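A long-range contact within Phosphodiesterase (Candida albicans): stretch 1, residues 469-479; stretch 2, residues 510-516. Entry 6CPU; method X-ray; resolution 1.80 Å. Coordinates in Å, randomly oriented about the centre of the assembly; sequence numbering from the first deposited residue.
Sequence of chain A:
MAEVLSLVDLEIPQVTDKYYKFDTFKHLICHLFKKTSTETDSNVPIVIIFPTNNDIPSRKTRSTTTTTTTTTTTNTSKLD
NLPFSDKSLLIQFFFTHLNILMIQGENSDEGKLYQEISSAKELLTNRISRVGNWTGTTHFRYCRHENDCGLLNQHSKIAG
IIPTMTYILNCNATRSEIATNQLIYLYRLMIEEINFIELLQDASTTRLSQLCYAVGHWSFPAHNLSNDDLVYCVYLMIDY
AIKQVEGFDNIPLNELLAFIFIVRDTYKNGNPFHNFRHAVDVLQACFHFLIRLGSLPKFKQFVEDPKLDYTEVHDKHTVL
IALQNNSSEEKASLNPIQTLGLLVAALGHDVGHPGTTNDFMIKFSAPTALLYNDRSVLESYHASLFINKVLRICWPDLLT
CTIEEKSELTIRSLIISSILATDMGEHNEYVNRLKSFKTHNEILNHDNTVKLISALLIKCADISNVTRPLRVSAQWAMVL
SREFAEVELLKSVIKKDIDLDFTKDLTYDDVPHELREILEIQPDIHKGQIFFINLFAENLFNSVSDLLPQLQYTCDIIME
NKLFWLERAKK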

# COMPACT_ATOMS: atom_id res chain seq x y z
N PRO A 469 -3.58 -1.38 -20.74
CA PRO A 469 -3.33 -0.74 -22.03
C PRO A 469 -2.02 0.04 -22.09
O PRO A 469 -1.56 0.58 -21.08
CB PRO A 469 -4.55 0.17 -22.20
CG PRO A 469 -5.64 -0.58 -21.52
CD PRO A 469 -4.97 -1.18 -20.30
N LEU A 470 -1.46 0.11 -23.28
CA LEU A 470 -0.09 0.55 -23.52
C LEU A 470 0.35 1.83 -22.81
O LEU A 470 1.42 1.86 -22.22
CB LEU A 470 0.15 0.69 -25.03
CG LEU A 470 1.56 1.00 -25.52
CD1 LEU A 470 2.58 -0.01 -25.00
CD2 LEU A 470 1.58 1.02 -27.04
N ARG A 471 -0.47 2.88 -22.88
CA ARG A 471 -0.07 4.17 -22.32
C ARG A 471 0.11 4.09 -20.79
O ARG A 471 1.09 4.62 -20.24
CB ARG A 471 -1.11 5.24 -22.65
CG ARG A 471 -0.63 6.67 -22.41
CD ARG A 471 -1.75 7.65 -22.77
NE ARG A 471 -2.94 7.35 -21.98
CZ ARG A 471 -3.11 7.69 -20.71
NH1 ARG A 471 -2.18 8.38 -20.05
NH2 ARG A 471 -4.23 7.34 -20.09
N VAL A 472 -0.84 3.45 -20.13
CA VAL A 472 -0.80 3.29 -18.67
C VAL A 472 0.34 2.34 -18.30
O VAL A 472 1.03 2.56 -17.30
CB VAL A 472 -2.14 2.73 -18.13
CG1 VAL A 472 -2.03 2.39 -16.64
CG2 VAL A 472 -3.26 3.73 -18.37
N SER A 473 0.52 1.29 -19.10
CA SER A 473 1.58 0.31 -18.86
C SER A 473 2.93 0.98 -18.89
O SER A 473 3.80 0.67 -18.08
CB SER A 473 1.49 -0.83 -19.88
OG SER A 473 2.39 -1.89 -19.57
N ALA A 474 3.11 1.91 -19.82
CA ALA A 474 4.37 2.65 -19.94
C ALA A 474 4.61 3.59 -18.76
O ALA A 474 5.75 3.75 -18.34
CB ALA A 474 4.39 3.45 -21.24
N GLN A 475 3.56 4.22 -18.26
CA GLN A 475 3.69 5.12 -17.10
C GLN A 475 4.22 4.34 -15.89
O GLN A 475 5.10 4.81 -15.19
CB GLN A 475 2.34 5.75 -16.75
CG GLN A 475 1.86 6.80 -17.73
CD GLN A 475 0.52 7.38 -17.36
OE1 GLN A 475 -0.38 6.67 -16.92
NE2 GLN A 475 0.37 8.68 -17.55
N TRP A 476 3.68 3.15 -15.68
CA TRP A 476 4.15 2.25 -14.61
C TRP A 476 5.61 1.85 -14.81
O TRP A 476 6.38 1.82 -13.86
CB TRP A 476 3.28 1.00 -14.53
CG TRP A 476 1.97 1.22 -13.84
CD1 TRP A 476 0.71 1.16 -14.38
CD2 TRP A 476 1.79 1.52 -12.45
NE1 TRP A 476 -0.24 1.41 -13.42
CE2 TRP A 476 0.40 1.64 -12.23
CE3 TRP A 476 2.67 1.72 -11.38
CZ2 TRP A 476 -0.13 1.94 -10.97
CZ3 TRP A 476 2.13 2.01 -10.13
CH2 TRP A 476 0.75 2.13 -9.94
N ALA A 477 5.98 1.53 -16.05
CA ALA A 477 7.36 1.15 -16.36
C ALA A 477 8.34 2.24 -15.98
O ALA A 477 9.44 1.97 -15.50
CB ALA A 477 7.50 0.81 -17.84
N MET A 478 7.94 3.48 -16.20
CA MET A 478 8.74 4.62 -15.83
C MET A 478 8.96 4.75 -14.32
O MET A 478 10.09 4.98 -13.87
CB MET A 478 8.07 5.90 -16.34
CG MET A 478 8.73 7.17 -15.87
SD MET A 478 8.27 8.54 -16.94
CE MET A 478 9.12 9.88 -16.12
N VAL A 479 7.90 4.66 -13.53
CA VAL A 479 8.07 4.80 -12.08
C VAL A 479 8.81 3.59 -11.48
O VAL A 479 9.60 3.76 -10.55
CB VAL A 479 6.74 5.13 -11.35
CG1 VAL A 479 6.15 6.41 -11.94
CG2 VAL A 479 5.75 3.99 -11.41
N ASP A 510 6.76 15.39 -12.97
CA ASP A 510 5.52 14.65 -13.15
C ASP A 510 5.73 13.57 -14.20
O ASP A 510 6.50 13.75 -15.13
CB ASP A 510 4.39 15.58 -13.59
CG ASP A 510 4.13 16.70 -12.60
OD1 ASP A 510 4.48 16.52 -11.41
OD2 ASP A 510 3.60 17.75 -13.01
N VAL A 511 5.05 12.45 -14.02
CA VAL A 511 5.03 11.39 -15.01
C VAL A 511 4.26 11.92 -16.22
O VAL A 511 3.16 12.44 -16.05
CB VAL A 511 4.36 10.12 -14.46
CG1 VAL A 511 4.15 9.09 -15.57
CG2 VAL A 511 5.19 9.53 -13.31
N PRO A 512 4.82 11.79 -17.43
CA PRO A 512 4.10 12.33 -18.60
C PRO A 512 2.78 11.62 -18.88
O PRO A 512 2.64 10.43 -18.63
CB PRO A 512 5.07 12.11 -19.76
CG PRO A 512 6.41 12.00 -19.12
CD PRO A 512 6.16 11.31 -17.81
N HIS A 513 1.81 12.37 -19.41
CA HIS A 513 0.52 11.80 -19.79
C HIS A 513 0.62 10.95 -21.07
O HIS A 513 -0.02 9.91 -21.17
CB HIS A 513 -0.52 12.90 -19.99
CG HIS A 513 -1.92 12.38 -20.17
ND1 HIS A 513 -2.81 12.26 -19.13
CD2 HIS A 513 -2.57 11.95 -21.27
CE1 HIS A 513 -3.95 11.78 -19.58
NE2 HIS A 513 -3.83 11.58 -20.88
N GLU A 514 1.42 11.41 -22.03
CA GLU A 514 1.47 10.79 -23.35
C GLU A 514 2.66 9.85 -23.50
O GLU A 514 3.78 10.18 -23.12
CB GLU A 514 1.54 11.87 -24.44
CG GLU A 514 0.43 12.92 -24.39
CD GLU A 514 -0.97 12.34 -24.55
OE1 GLU A 514 -1.13 11.20 -25.04
OE2 GLU A 514 -1.93 13.06 -24.19
N LEU A 515 2.38 8.68 -24.08
CA LEU A 515 3.41 7.69 -24.40
C LEU A 515 4.63 8.31 -25.08
O LEU A 515 5.77 8.01 -24.72
CB LEU A 515 2.81 6.60 -25.30
CG LEU A 515 3.69 5.41 -25.69
CD1 LEU A 515 4.36 4.78 -24.48
CD2 LEU A 515 2.85 4.39 -26.44
N ARG A 516 4.38 9.20 -26.04
CA ARG A 516 5.45 9.86 -26.79
C ARG A 516 6.49 10.50 -25.87
O ARG A 516 7.69 10.25 -26.02
CB ARG A 516 4.84 10.93 -27.72
CG ARG A 516 5.81 11.48 -28.76
CD ARG A 516 5.12 12.51 -29.64
NE ARG A 516 6.01 13.01 -30.69
CZ ARG A 516 5.71 14.01 -31.53
NH1 ARG A 516 4.54 14.64 -31.46
NH2 ARG A 516 6.60 14.39 -32.45

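Within a helix most backbone polar groups pair with one another, so helix side chains are a ready source of donors for the carbonyls of an irregular segment packed against it. The contact between residues 469-479 and 510-516 of this phosphodiesterase is a compact example. From Leu470 onward stretch 1 is helical, with Pro469 at the N-cap position. Its internal bonding follows the usual i to i+4 pattern, beginning with Ser473 N to Pro469 O at 3.0 Å and running through Val479 N to Gln475 O at 3.3 Å. Stretch 2 is extended for much of its length and becomes helical at Leu515, after Glu514 at the N-cap. The chains run in opposite senses: the CA atoms of Arg471 and Leu515 lie 5.4 Å apart, and those of Gln475 and Val511 6.7 Å apart.

Two side chains one helical turn apart supply the donors. Gln475 NE2 donates to Pro512 O at 3.1 Å, with an almost linear N-H...O angle of 177°. Arg471 NH1 donates to the next carbonyl, His513 O, at 2.9 Å and 155°. Successive carbonyls of the non-helical segment are thus each met by a side-chain amide or guanidinium, while the helix backbone keeps its own bonds. The remaining nitrogens of the guanidinium, Arg471 NE and NH2, are hydrogen-bonded elsewhere in the structure, so each of its three nitrogens has a partner.

Arg471 does a second job with the same flat group. Its guanidinium stacks on the His513 ring, the centres 4.3 Å apart and the planes inclined by only 10°. Such stacking lets a planar cation pack against an aromatic face while its N-H groups, directed largely within its own plane, remain available for hydrogen bonding.

Apolar contacts fill in around these polar ones. Toward the start of the helix, Leu515 makes apolar contacts with two side chains: its CD2 lies 3.7 Å from Leu470 CD2, and its CD1 3.5 Å from Ala474 CB. Ala474, whose CA-to-CB bond points toward stretch 2, meets the end of the leucine directly. Further along, Met478 SD approaches Pro512 CD at 3.6 Å, and Val479 CG1 touches Val511 CG2 at 3.5 Å. Gln475 shares in this packing through its aliphatic portion, with CG 3.9 Å from Val511 CG1, before its amide reaches Pro512 O. Together the contacts bury 511 Å², counting both sides, and illustrate the principle: long polar side chains can contribute carbon to the packing and still satisfy backbone acceptors at their ends.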